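Local coordinates for protein putative invasin (PDB 5N40) that probably acts as an invasin-type bacterial adhesin, with immunoglobulin-like domains in series and a C-type lectin-like adhesion domain at its C-terminal end, at residues Q46-T51 / V85-N90; V106-L111 / L200-E205; T56-T61 / T69-A74; K245-A250 / A303-M308; Q226-G231 / N263-A268. The protein carries 1 engineered substitution. One frame throughout, in Å; residues are numbered along the deposited sequence.

Contact 1 of 5, residues Q46-T51 / V85-N90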
# COMPACT_ATOMS: atom_id res chain seq x y z
N GLN A 46 -37.08 -39.18 -18.43
CA GLN A 46 -35.91 -38.86 -19.23
C GLN A 46 -34.64 -38.78 -18.39
O GLN A 46 -34.67 -38.64 -17.16
CB GLN A 46 -36.12 -37.55 -19.97
CG GLN A 46 -37.33 -37.57 -20.89
CD GLN A 46 -37.26 -38.70 -21.89
OE1 GLN A 46 -36.43 -38.69 -22.80
NE2 GLN A 46 -38.12 -39.70 -21.73
N THR A 47 -33.50 -38.86 -19.08
CA THR A 47 -32.17 -38.76 -18.47
C THR A 47 -31.67 -37.35 -18.72
O THR A 47 -31.18 -37.03 -19.81
CB THR A 47 -31.24 -39.82 -19.06
OG1 THR A 47 -31.78 -41.11 -18.77
CG2 THR A 47 -29.82 -39.69 -18.46
N VAL A 48 -31.79 -36.50 -17.70
CA VAL A 48 -31.54 -35.07 -17.79
C VAL A 48 -30.28 -34.73 -17.00
O VAL A 48 -30.07 -35.26 -15.90
CB VAL A 48 -32.76 -34.28 -17.27
CG1 VAL A 48 -32.49 -32.78 -17.23
CG2 VAL A 48 -33.97 -34.58 -18.14
N ALA A 49 -29.44 -33.87 -17.57
CA ALA A 49 -28.25 -33.37 -16.90
C ALA A 49 -28.19 -31.86 -17.07
O ALA A 49 -28.59 -31.33 -18.11
CB ALA A 49 -26.98 -34.02 -17.45
N PHE A 50 -27.70 -31.18 -16.03
CA PHE A 50 -27.48 -29.74 -16.06
C PHE A 50 -25.99 -29.44 -15.99
O PHE A 50 -25.21 -30.21 -15.43
CB PHE A 50 -28.17 -29.04 -14.88
CG PHE A 50 -29.67 -29.23 -14.83
CD1 PHE A 50 -30.43 -29.36 -15.98
CD2 PHE A 50 -30.33 -29.27 -13.60
CE1 PHE A 50 -31.81 -29.53 -15.90
CE2 PHE A 50 -31.69 -29.45 -13.52
CZ PHE A 50 -32.43 -29.58 -14.67
N THR A 51 -25.60 -28.31 -16.56
CA THR A 51 -24.26 -27.77 -16.37
C THR A 51 -24.38 -26.32 -15.92
O THR A 51 -25.37 -25.65 -16.20
CB THR A 51 -23.40 -27.87 -17.64
OG1 THR A 51 -23.88 -26.95 -18.62
CG2 THR A 51 -23.44 -29.28 -18.19
N VAL A 85 -28.66 -27.50 -20.35
CA VAL A 85 -29.35 -28.76 -20.11
C VAL A 85 -29.14 -29.67 -21.31
O VAL A 85 -29.16 -29.22 -22.46
CB VAL A 85 -30.86 -28.52 -19.84
CG1 VAL A 85 -31.47 -27.67 -20.93
CG2 VAL A 85 -31.60 -29.84 -19.70
N ASN A 86 -28.94 -30.96 -21.04
CA ASN A 86 -28.91 -31.95 -22.10
C ASN A 86 -29.72 -33.17 -21.66
O ASN A 86 -29.93 -33.42 -20.47
CB ASN A 86 -27.47 -32.35 -22.49
CG ASN A 86 -26.65 -32.90 -21.34
OD1 ASN A 86 -26.83 -34.04 -20.93
ND2 ASN A 86 -25.72 -32.09 -20.84
N VAL A 87 -30.21 -33.90 -22.66
CA VAL A 87 -31.06 -35.07 -22.47
C VAL A 87 -30.42 -36.21 -23.25
O VAL A 87 -30.18 -36.06 -24.45
CB VAL A 87 -32.49 -34.82 -22.95
CG1 VAL A 87 -33.36 -36.06 -22.74
CG2 VAL A 87 -33.09 -33.60 -22.27
N ASP A 88 -30.13 -37.32 -22.58
CA ASP A 88 -29.41 -38.42 -23.21
C ASP A 88 -28.09 -37.93 -23.81
O ASP A 88 -27.66 -38.42 -24.85
CB ASP A 88 -30.25 -39.11 -24.28
CG ASP A 88 -31.49 -39.78 -23.73
OD1 ASP A 88 -31.43 -40.36 -22.63
OD2 ASP A 88 -32.53 -39.74 -24.43
N GLY A 89 -27.47 -36.95 -23.18
CA GLY A 89 -26.19 -36.45 -23.64
C GLY A 89 -26.25 -35.47 -24.79
O GLY A 89 -25.19 -35.04 -25.26
N ASN A 90 -27.44 -35.11 -25.25
CA ASN A 90 -27.62 -34.18 -26.37
C ASN A 90 -28.17 -32.86 -25.85
O ASN A 90 -29.13 -32.84 -25.06
CB ASN A 90 -28.58 -34.78 -27.41
CG ASN A 90 -28.31 -36.26 -27.70
OD1 ASN A 90 -27.17 -36.66 -27.93
ND2 ASN A 90 -29.36 -37.07 -27.65
O HOH W 1 -33.90 -39.30 -21.79
O HOH W 2 -31.47 -42.46 -20.92
O HOH W 3 -28.36 -36.11 -20.31
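Phe50 and Val85 lie side by side and point the same way, on one face of an antiparallel strand pair. The methyl CG2 of Val85 meets the Phe50 ring at its edge, in the ring plane, 3.8 Å from CE1. It is the branch anti to the Val85 backbone N. Phe50 CG is anti to the carbonyl carbon (chi1 -60°), and the far end of the side chain comes nearer to strand 85-87 than CB does. Val48, two residues before Phe50, brings CG1 to 3.9 Å from the same Val85 CG2. Val48 also faces Val87 on this side, a looser touch of CG2 on CG2. Val48, Val85 and Phe50 pack on Leu33 of strand 28-34, and Phe50 also on Val31.

This is the interior of an immunoglobulin-like beta-sandwich, the domain assigned to invasin domain 3. Strand 48-52 runs along an edge of its sheet, antiparallel to strand 79-87. Ala49 and Asn86 form the hydrogen-bonded pair, with N-H to O bonds of 3.0 Å both ways between Ala49 N and Asn86 O and between Asn86 N and Ala49 O. Their side chains lie on the other face, where Asn86 OD1 sits 3.5 Å from Ala49 CB.

A type I' turn from Val87 to Asn90 ends the pair. Thr47 O accepts from Asp88 N, and the two side chains cross at about a right angle, Thr47 CB being 3.6 Å from Asp88 OD1. One water joins Thr47 OG1 to Asp88 OD1. A second takes the N-H of Thr47 and donates to Gln46 OE1, while Gln46 NE2 turns to Thr44 O.

Contact 2 of 5, residues V106-L111 / L200-E205. Engineered in segment 200-205: Ala203 (natural residue Lys).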
# COMPACT_ATOMS: atom_id res chain seq x y z
N VAL A 106 -17.98 -9.76 3.64
CA VAL A 106 -16.83 -10.16 4.43
C VAL A 106 -16.44 -9.07 5.41
O VAL A 106 -16.79 -7.89 5.26
CB VAL A 106 -15.61 -10.51 3.55
CG1 VAL A 106 -15.85 -11.78 2.77
CG2 VAL A 106 -15.27 -9.34 2.62
N ASP A 107 -15.71 -9.48 6.45
CA ASP A 107 -14.98 -8.58 7.33
C ASP A 107 -13.50 -8.69 6.98
O ASP A 107 -12.98 -9.81 6.84
CB ASP A 107 -15.17 -8.91 8.81
CG ASP A 107 -16.61 -8.85 9.26
OD1 ASP A 107 -17.32 -7.88 8.91
OD2 ASP A 107 -17.02 -9.78 9.99
N LEU A 108 -12.84 -7.55 6.84
CA LEU A 108 -11.43 -7.52 6.51
C LEU A 108 -10.60 -7.15 7.72
O LEU A 108 -10.94 -6.22 8.47
CB LEU A 108 -11.15 -6.52 5.39
CG LEU A 108 -11.86 -6.72 4.05
CD1 LEU A 108 -11.32 -5.74 3.02
CD2 LEU A 108 -11.70 -8.13 3.56
N THR A 109 -9.51 -7.87 7.91
CA THR A 109 -8.44 -7.48 8.83
C THR A 109 -7.20 -7.17 8.01
O THR A 109 -6.90 -7.88 7.05
CB THR A 109 -8.14 -8.60 9.83
OG1 THR A 109 -9.34 -8.97 10.52
CG2 THR A 109 -7.11 -8.15 10.84
N VAL A 110 -6.49 -6.11 8.39
CA VAL A 110 -5.29 -5.68 7.67
C VAL A 110 -4.14 -5.61 8.66
O VAL A 110 -4.21 -4.87 9.65
CB VAL A 110 -5.49 -4.33 6.97
CG1 VAL A 110 -4.27 -3.99 6.12
CG2 VAL A 110 -6.73 -4.37 6.10
N LEU A 111 -3.08 -6.37 8.38
CA LEU A 111 -1.89 -6.47 9.21
C LEU A 111 -0.68 -6.03 8.41
O LEU A 111 -0.54 -6.37 7.23
CB LEU A 111 -1.69 -7.91 9.69
CG LEU A 111 -2.84 -8.54 10.47
CD1 LEU A 111 -2.52 -9.98 10.85
CD2 LEU A 111 -3.17 -7.73 11.71
N LEU A 200 -3.74 3.41 3.46
CA LEU A 200 -4.19 2.54 2.38
C LEU A 200 -5.49 1.86 2.79
O LEU A 200 -5.58 1.29 3.88
CB LEU A 200 -3.14 1.49 2.05
CG LEU A 200 -1.88 2.01 1.35
CD1 LEU A 200 -0.86 0.90 1.20
CD2 LEU A 200 -2.24 2.58 -0.02
N ARG A 201 -6.48 1.89 1.91
CA ARG A 201 -7.75 1.21 2.15
C ARG A 201 -7.84 -0.03 1.26
O ARG A 201 -7.74 0.06 0.03
CB ARG A 201 -8.94 2.12 1.89
CG ARG A 201 -10.27 1.46 2.22
CD ARG A 201 -11.34 2.51 2.38
NE ARG A 201 -11.68 3.14 1.12
CZ ARG A 201 -12.60 4.09 0.99
NH1 ARG A 201 -13.25 4.52 2.06
NH2 ARG A 201 -12.87 4.61 -0.19
N ALA A 202 -8.00 -1.18 1.89
CA ALA A 202 -8.30 -2.42 1.20
C ALA A 202 -9.81 -2.54 1.03
O ALA A 202 -10.55 -2.40 2.00
CB ALA A 202 -7.76 -3.62 1.98
N ALA A 203 -10.26 -2.78 -0.21
CA ALA A 203 -11.67 -2.95 -0.52
C ALA A 203 -11.90 -4.29 -1.20
O ALA A 203 -11.30 -4.59 -2.24
CB ALA A 203 -12.18 -1.83 -1.42
N ALA A 204 -12.79 -5.10 -0.62
CA ALA A 204 -13.23 -6.32 -1.27
C ALA A 204 -14.30 -5.99 -2.31
O ALA A 204 -14.90 -4.91 -2.29
CB ALA A 204 -13.77 -7.31 -0.24
N GLU A 205 -14.52 -6.93 -3.24
CA GLU A 205 -15.51 -6.69 -4.28
C GLU A 205 -16.91 -6.48 -3.71
O GLU A 205 -17.77 -5.89 -4.38
CB GLU A 205 -15.51 -7.85 -5.30
CG GLU A 205 -15.56 -9.23 -4.70
CD GLU A 205 -15.50 -10.33 -5.74
OE1 GLU A 205 -16.01 -10.11 -6.87
OE2 GLU A 205 -14.92 -11.40 -5.44
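Val106 sets CG1 anti to its carbonyl carbon (chi1 -69°), which leaves CG2 between the backbone N and the carbonyl carbon, facing Ala204 CB at 3.8 Å. Leu108 turns CG beside its backbone N, and its CD1 then runs on anti to CA (chi2 -173°). That places one methyl between two alanines of the facing strand.

The two strands belong to different sheets of an immunoglobulin-like beta-sandwich, and this is packing across its core. Strand 106-111 and strand 200-204 run nearly antiparallel, their axes 8.5 Å apart at closest and 153° between directions. Backbone pairing is made within each sheet instead: Asp107 and Thr109 bond to Lys130 and Ile128 of strand 123-131, and Leu200 bonds to Thr212.

Alternation along each strand decides who meets whom. Val106, Leu108 and Val110 point toward the other sheet, as do Ala202 and Ala204. Ala203, an engineered residue (Lys in the natural sequence), points away. Between the small alanines, Leu108 comes close to the facing backbone. Leu108 CD1 reaches Ala202 O at 3.6 Å and Ala204 N at 4.0 Å. It lies between the two methyls, 4.3 Å from Ala202 CB and 4.4 Å from Ala204 CB. Ala129 and Met143 close in around Leu108, while Val127 and Phe145 touch Ala202. At the far end, Val110 CG2 stands 4.3 Å from Ala202 CB.

Contact 3 of 5, residues T56-T61 / T69-A74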
# COMPACT_ATOMS: atom_id res chain seq x y z
N THR A 56 -21.36 -25.73 -8.20
CA THR A 56 -21.47 -27.17 -8.39
C THR A 56 -22.92 -27.61 -8.25
O THR A 56 -23.70 -27.00 -7.51
CB THR A 56 -20.58 -27.93 -7.39
OG1 THR A 56 -20.93 -27.57 -6.05
CG2 THR A 56 -19.11 -27.59 -7.64
N LEU A 57 -23.28 -28.67 -8.97
CA LEU A 57 -24.63 -29.21 -8.97
C LEU A 57 -24.64 -30.61 -8.36
O LEU A 57 -23.68 -31.37 -8.50
CB LEU A 57 -25.19 -29.28 -10.41
CG LEU A 57 -25.45 -27.94 -11.11
CD1 LEU A 57 -25.20 -28.04 -12.62
CD2 LEU A 57 -26.87 -27.50 -10.84
N ASP A 58 -25.74 -30.96 -7.69
CA ASP A 58 -25.93 -32.34 -7.26
C ASP A 58 -26.70 -33.07 -8.36
O ASP A 58 -26.88 -32.55 -9.47
CB ASP A 58 -26.61 -32.40 -5.89
CG ASP A 58 -28.03 -31.87 -5.90
OD1 ASP A 58 -28.48 -31.36 -6.95
OD2 ASP A 58 -28.69 -31.97 -4.85
N ASN A 59 -27.15 -34.29 -8.07
CA ASN A 59 -27.77 -35.12 -9.10
C ASN A 59 -29.18 -34.64 -9.43
O ASN A 59 -29.92 -34.18 -8.56
CB ASN A 59 -27.81 -36.59 -8.65
CG ASN A 59 -26.43 -37.15 -8.35
OD1 ASN A 59 -26.22 -37.81 -7.32
ND2 ASN A 59 -25.47 -36.90 -9.24
N VAL A 60 -29.54 -34.76 -10.71
CA VAL A 60 -30.87 -34.42 -11.19
C VAL A 60 -31.84 -35.53 -10.80
O VAL A 60 -31.52 -36.72 -10.92
CB VAL A 60 -30.84 -34.22 -12.72
CG1 VAL A 60 -32.25 -34.11 -13.30
CG2 VAL A 60 -30.01 -33.00 -13.08
N THR A 61 -33.04 -35.14 -10.37
CA THR A 61 -34.11 -36.08 -10.07
C THR A 61 -35.41 -35.58 -10.70
O THR A 61 -35.59 -34.38 -10.93
CB THR A 61 -34.32 -36.29 -8.56
OG1 THR A 61 -34.81 -35.08 -7.96
CG2 THR A 61 -33.01 -36.67 -7.89
N THR A 69 -35.22 -31.48 -11.43
CA THR A 69 -34.60 -30.48 -10.57
C THR A 69 -33.23 -30.93 -10.08
O THR A 69 -32.93 -32.13 -10.00
CB THR A 69 -35.48 -30.16 -9.36
OG1 THR A 69 -35.70 -31.34 -8.59
CG2 THR A 69 -36.81 -29.60 -9.83
N ALA A 70 -32.40 -29.94 -9.76
CA ALA A 70 -31.13 -30.16 -9.08
C ALA A 70 -30.81 -28.92 -8.26
O ALA A 70 -31.32 -27.83 -8.53
CB ALA A 70 -30.00 -30.46 -10.07
N THR A 71 -29.97 -29.10 -7.25
CA THR A 71 -29.53 -28.00 -6.41
C THR A 71 -28.15 -27.54 -6.87
O THR A 71 -27.22 -28.35 -6.95
CB THR A 71 -29.50 -28.41 -4.94
OG1 THR A 71 -30.83 -28.73 -4.50
CG2 THR A 71 -28.94 -27.28 -4.07
N LEU A 72 -28.03 -26.25 -7.18
CA LEU A 72 -26.75 -25.62 -7.41
C LEU A 72 -26.25 -25.02 -6.11
O LEU A 72 -27.01 -24.38 -5.38
CB LEU A 72 -26.86 -24.52 -8.47
CG LEU A 72 -25.54 -23.80 -8.77
CD1 LEU A 72 -24.89 -24.38 -9.99
CD2 LEU A 72 -25.75 -22.31 -8.93
N THR A 73 -24.97 -25.22 -5.82
CA THR A 73 -24.32 -24.60 -4.68
C THR A 73 -23.26 -23.64 -5.20
O THR A 73 -22.47 -24.00 -6.07
CB THR A 73 -23.69 -25.65 -3.75
OG1 THR A 73 -24.73 -26.50 -3.24
CG2 THR A 73 -22.96 -24.99 -2.59
N ALA A 74 -23.27 -22.41 -4.68
CA ALA A 74 -22.29 -21.42 -5.10
C ALA A 74 -20.88 -21.94 -4.88
O ALA A 74 -20.61 -22.71 -3.96
CB ALA A 74 -22.50 -20.12 -4.33
O HOH W 4 -31.03 -31.59 -4.22
O HOH W 5 -32.16 -33.72 -7.27
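Leu57 and Leu72 are a non-hydrogen-bonded pair of the 56-63/67-73 beta hairpin, side chains on one face, at the edge of the invasin domain 3 immunoglobulin-like sandwich. This is the tight side. Leu57 CG is 3.8 Å from Leu72 CD1, and the same Leu72 methyl also touches Leu57 CD2. Further along, Val60 CG2 packs on Ala70 CB at 3.9 Å. These groups close on Phe50 of strand 48-52, which lies against Leu57, Val60 and Ala70.

The backbone ladder is regular at both ends. Thr56 and Thr73 form one hydrogen-bonded pair, Thr61 and Thr69 the other. Between them the register shifts by one residue. Asp58 fills the break: its N-H bonds to Thr71 O, while its carboxylate replaces a carbonyl and accepts from Thr71 N. That bond from Thr71 N to Asp58 OD1 is short, 2.7 Å, and meets the oxygen on its syn side, 32° out of the carboxylate plane. Between backbone N and carbonyl carbon (chi1 66°), Asp58 CG carries the carboxylate to the Thr71 N-H.

The opposite side is exposed and wet. Thr56 and Thr61 stand at the surface there. Thr61 OG1 and Thr69 OG1 are 3.9 Å apart, and each hydroxyl bonds to the side chain of Gln63 instead. One water donates to Asn59 O and accepts from Thr61 OG1. Another donates to Asp58 OD2 at 2.5 Å and lies 2.9 Å from Thr71 OG1.

Contact 4 of 5, residues K245-A250 / A303-M308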
# COMPACT_ATOMS: atom_id res chain seq x y z
N LYS A 245 27.65 15.16 15.29
CA LYS A 245 26.20 15.14 15.53
C LYS A 245 25.47 15.82 14.38
O LYS A 245 25.96 16.80 13.81
CB LYS A 245 25.89 15.84 16.85
CG LYS A 245 24.50 15.56 17.42
CD LYS A 245 24.24 16.44 18.65
CE LYS A 245 23.04 15.96 19.45
NZ LYS A 245 21.83 15.82 18.58
N ARG A 246 24.29 15.30 14.05
CA ARG A 246 23.46 15.97 13.05
C ARG A 246 23.17 17.39 13.52
O ARG A 246 23.24 17.69 14.71
CB ARG A 246 22.15 15.21 12.83
CG ARG A 246 21.22 15.17 14.03
CD ARG A 246 19.83 14.76 13.60
NE ARG A 246 18.90 14.58 14.72
CZ ARG A 246 18.19 15.56 15.28
NH1 ARG A 246 18.29 16.81 14.87
NH2 ARG A 246 17.36 15.27 16.28
N PRO A 247 22.85 18.29 12.59
CA PRO A 247 22.42 19.64 13.00
C PRO A 247 21.10 19.59 13.75
O PRO A 247 20.32 18.64 13.64
CB PRO A 247 22.29 20.40 11.68
CG PRO A 247 22.16 19.35 10.63
CD PRO A 247 22.92 18.16 11.13
N TYR A 248 20.86 20.65 14.52
CA TYR A 248 19.66 20.76 15.35
C TYR A 248 18.52 21.38 14.56
O TYR A 248 18.72 22.32 13.78
CB TYR A 248 19.94 21.63 16.58
CG TYR A 248 20.74 20.98 17.67
CD1 TYR A 248 20.13 20.17 18.62
CD2 TYR A 248 22.11 21.20 17.78
CE1 TYR A 248 20.86 19.58 19.63
CE2 TYR A 248 22.84 20.61 18.79
CZ TYR A 248 22.21 19.80 19.72
OH TYR A 248 22.93 19.22 20.73
N LEU A 249 17.31 20.87 14.78
CA LEU A 249 16.12 21.58 14.36
C LEU A 249 15.98 22.88 15.14
O LEU A 249 16.40 22.98 16.30
CB LEU A 249 14.86 20.73 14.58
CG LEU A 249 14.68 19.48 13.72
CD1 LEU A 249 13.50 18.66 14.24
CD2 LEU A 249 14.48 19.84 12.26
N ALA A 250 15.39 23.88 14.50
CA ALA A 250 15.07 25.12 15.20
C ALA A 250 14.24 24.83 16.45
O ALA A 250 14.46 25.42 17.51
CB ALA A 250 14.33 26.07 14.26
N ALA A 303 23.27 10.15 4.38
CA ALA A 303 22.99 10.39 5.80
C ALA A 303 21.85 11.36 6.04
O ALA A 303 21.34 11.41 7.17
CB ALA A 303 24.25 10.92 6.50
N GLY A 304 21.43 12.12 5.03
CA GLY A 304 20.31 13.02 5.14
C GLY A 304 20.61 14.42 5.64
O GLY A 304 19.69 15.24 5.70
N TRP A 305 21.86 14.74 5.99
CA TRP A 305 22.11 16.06 6.57
C TRP A 305 21.94 17.16 5.52
O TRP A 305 22.28 16.95 4.35
CB TRP A 305 23.52 16.14 7.17
CG TRP A 305 23.75 15.22 8.31
CD1 TRP A 305 22.95 14.19 8.71
CD2 TRP A 305 24.86 15.24 9.21
NE1 TRP A 305 23.50 13.57 9.81
CE2 TRP A 305 24.67 14.19 10.13
CE3 TRP A 305 26.00 16.04 9.33
CZ2 TRP A 305 25.57 13.93 11.16
CZ3 TRP A 305 26.90 15.77 10.35
CH2 TRP A 305 26.68 14.72 11.25
N PRO A 306 21.43 18.33 5.90
CA PRO A 306 21.23 19.42 4.93
C PRO A 306 22.56 20.08 4.58
O PRO A 306 23.30 20.50 5.47
CB PRO A 306 20.31 20.39 5.67
CG PRO A 306 20.65 20.17 7.11
CD PRO A 306 20.96 18.71 7.25
N THR A 307 22.83 20.21 3.28
CA THR A 307 24.16 20.63 2.83
C THR A 307 24.16 21.91 2.00
O THR A 307 25.22 22.30 1.50
CB THR A 307 24.82 19.51 2.02
OG1 THR A 307 24.01 19.18 0.89
CG2 THR A 307 25.06 18.28 2.88
N MET A 308 23.02 22.58 1.83
CA MET A 308 23.02 23.81 1.04
C MET A 308 23.79 24.93 1.73
O MET A 308 24.28 25.85 1.05
CB MET A 308 21.59 24.27 0.74
CG MET A 308 20.89 23.44 -0.32
SD MET A 308 19.21 24.03 -0.65
CE MET A 308 18.78 23.06 -2.09
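Arg246 and Pro247 lie over one face of the Trp305 indole, in the C-type lectin-like adhesion domain. Both contacts are CH-pi. Arg246 CA stands 3.8 Å from the centroid of the six-membered ring, 23° off its normal. Pro247 CD stands 4.3 Å from the centroid of the five-membered ring. The backbone of one loop is thus laid across the indole of another, and Arg246 N comes to 3.4 Å from Trp305 CZ2. Beside this, the two prolines meet tip to tip, with Pro247 CG 3.6 Å from Pro306 CD. Lys245 O approaches the indole obliquely, nearest to CH2.

The next shell fixes these groups. Trp305 NE1 donates to Ala234 O, which, with the packing over the face, helps hold the ring in its rotation. Lys245 O is bonded to Ser349 OG, and the Lys245 backbone pairs with Cys350, one half of the disulfide with Cys279. The 245-250 loop is therefore tied to the C-terminal end of the chain. Trp267 touches both prolines, and Tyr311 lies against Pro247 and Trp305.

Trp305 follows Gly304, where the chain leaves helical angles after helix 298-301, with positive phi. The Arg246 side chain leads away from the indole. Its CG lies between the backbone N and the carbonyl carbon (chi1 65°), and the chain is extended from there to NE. The guanidinium makes salt bridges to Glu235 and Glu252, a buried charge matched by two acids. It also turns back on its own loop, where Arg246 NH1 donates to Pro247 O at 3.0 Å.

Contact 5 of 5, residues Q226-G231 / N263-A268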
# COMPACT_ATOMS: atom_id res chain seq x y z
N GLN A 226 9.31 16.31 16.87
CA GLN A 226 9.20 17.72 16.49
C GLN A 226 9.47 17.96 15.01
O GLN A 226 9.29 19.09 14.55
CB GLN A 226 10.18 18.57 17.30
CG GLN A 226 9.97 18.50 18.80
CD GLN A 226 10.99 19.34 19.55
OE1 GLN A 226 12.13 18.91 19.77
NE2 GLN A 226 10.60 20.55 19.94
N ALA A 227 9.90 16.94 14.27
CA ALA A 227 10.15 17.10 12.84
C ALA A 227 8.85 17.24 12.08
O ALA A 227 7.79 16.76 12.50
CB ALA A 227 10.93 15.90 12.30
N SER A 228 8.92 17.92 10.93
CA SER A 228 7.75 18.08 10.07
C SER A 228 7.40 16.77 9.37
O SER A 228 6.23 16.36 9.34
CB SER A 228 8.00 19.18 9.05
OG SER A 228 8.08 20.46 9.68
N MET A 229 8.40 16.11 8.80
CA MET A 229 8.21 14.87 8.06
C MET A 229 8.65 13.68 8.90
O MET A 229 9.32 13.81 9.94
CB MET A 229 9.01 14.90 6.75
CG MET A 229 8.99 16.24 6.01
SD MET A 229 7.33 16.81 5.58
CE MET A 229 6.84 15.56 4.42
N TRP A 230 8.29 12.49 8.42
CA TRP A 230 8.76 11.24 9.01
C TRP A 230 10.13 10.90 8.42
O TRP A 230 10.24 10.71 7.20
CB TRP A 230 7.77 10.11 8.74
CG TRP A 230 6.41 10.34 9.30
CD1 TRP A 230 5.33 10.90 8.68
CD2 TRP A 230 5.97 9.98 10.61
NE1 TRP A 230 4.25 10.91 9.52
CE2 TRP A 230 4.62 10.35 10.72
CE3 TRP A 230 6.60 9.38 11.71
CZ2 TRP A 230 3.88 10.15 11.88
CZ3 TRP A 230 5.86 9.17 12.86
CH2 TRP A 230 4.52 9.56 12.94
N GLY A 231 11.16 10.78 9.27
CA GLY A 231 12.52 10.68 8.78
C GLY A 231 13.37 9.69 9.57
O GLY A 231 12.98 9.23 10.65
N ASN A 263 14.97 20.98 2.92
CA ASN A 263 14.46 19.61 2.90
C ASN A 263 13.24 19.47 3.81
O ASN A 263 13.12 18.50 4.56
CB ASN A 263 15.55 18.60 3.28
CG ASN A 263 16.76 18.69 2.37
OD1 ASN A 263 16.62 18.97 1.18
ND2 ASN A 263 17.94 18.47 2.92
N ASN A 264 12.34 20.45 3.73
CA ASN A 264 11.05 20.43 4.41
C ASN A 264 11.18 20.44 5.93
O ASN A 264 10.25 20.04 6.64
CB ASN A 264 10.22 19.22 3.96
CG ASN A 264 9.77 19.35 2.52
OD1 ASN A 264 9.37 20.42 2.07
ND2 ASN A 264 9.84 18.25 1.77
N GLU A 265 12.32 20.90 6.44
CA GLU A 265 12.53 21.09 7.86
C GLU A 265 13.15 22.46 8.10
O GLU A 265 13.80 23.04 7.22
CB GLU A 265 13.45 20.00 8.44
CG GLU A 265 13.01 18.57 8.15
CD GLU A 265 11.78 18.15 8.95
OE1 GLU A 265 11.39 18.89 9.89
OE2 GLU A 265 11.22 17.07 8.64
N THR A 266 12.95 22.98 9.31
CA THR A 266 13.48 24.28 9.72
C THR A 266 14.62 24.06 10.72
O THR A 266 14.40 23.53 11.81
CB THR A 266 12.39 25.15 10.34
OG1 THR A 266 11.38 25.39 9.37
CG2 THR A 266 12.96 26.49 10.80
N TRP A 267 15.80 24.52 10.35
CA TRP A 267 17.02 24.23 11.09
C TRP A 267 17.50 25.45 11.86
O TRP A 267 17.36 26.59 11.40
CB TRP A 267 18.11 23.76 10.13
CG TRP A 267 17.71 22.55 9.38
CD1 TRP A 267 17.16 22.50 8.12
CD2 TRP A 267 17.78 21.20 9.83
NE1 TRP A 267 16.92 21.20 7.77
CE2 TRP A 267 17.29 20.38 8.80
CE3 TRP A 267 18.24 20.61 11.02
CZ2 TRP A 267 17.23 18.99 8.92
CZ3 TRP A 267 18.18 19.24 11.13
CH2 TRP A 267 17.68 18.44 10.09
N ALA A 268 18.07 25.19 13.03
CA ALA A 268 18.75 26.22 13.79
C ALA A 268 20.10 26.54 13.15
O ALA A 268 20.78 25.64 12.65
CB ALA A 268 18.95 25.78 15.24
O HOH W 6 9.45 23.17 9.56
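Ala227 opens the contact with its methyl against the Glu265 carboxylate, CB lying 3.9 Å from each of OE1 and OE2. Ser228 comes next, and its N-H gives a nearly straight bond to Glu265 OE1, 2.9 Å and 170°, using the syn lone pair of that oxygen. Ser228 CB also rests 3.4 Å from Asn264 O. Its OG is bonded to a water that is shared with Thr266 OG1.

The 226-231 loop lies between strand 209-217 and strand 236-239. Ser228 and Trp230 make backbone bonds to Arg153, Gly195 and Val218, while Glu265 begins strand 265-269 of the adhesion domain. This is consistent with a place at the junction of the immunoglobulin-like and C-type lectin-like domains.

Met229 supplies the second N-H, which meets Glu265 OE2 at 3.0 Å on its syn side, 22° out of the carboxylate plane. One carboxylate thus takes two successive backbone N-H groups, and OE2 is also bonded to Ser221 OG. The Glu265 chain is bent at chi2 (-73°), which turns CD toward the loop. The Met229 chain crosses Asn264, with CG 3.8 Å from Asn264 CB.

How the contacts relate
Contacts 1 and 3 belong to one immunoglobulin-like domain, and contact 3 is nested in the chain loop that contact 1 closes. They touch through Val48 and Phe50, with Phe50 CD2 3.7 Å from Ala70 CB. Both are ladders of backbone bonds with an apolar face and a wet one. Contact 3 lies more at the surface. Contact 2, in the next domain, is buried and apolar, with methyl groups doing the touching, since it joins two sheets rather than neighbouring strands. Contacts 4 and 5 are both buried and touch through two probable backbone bonds, Ala250 N to Thr266 O and Ala268 N to Tyr248 O, but contact 4 is ring packing and contact 5 is carboxylate bonding.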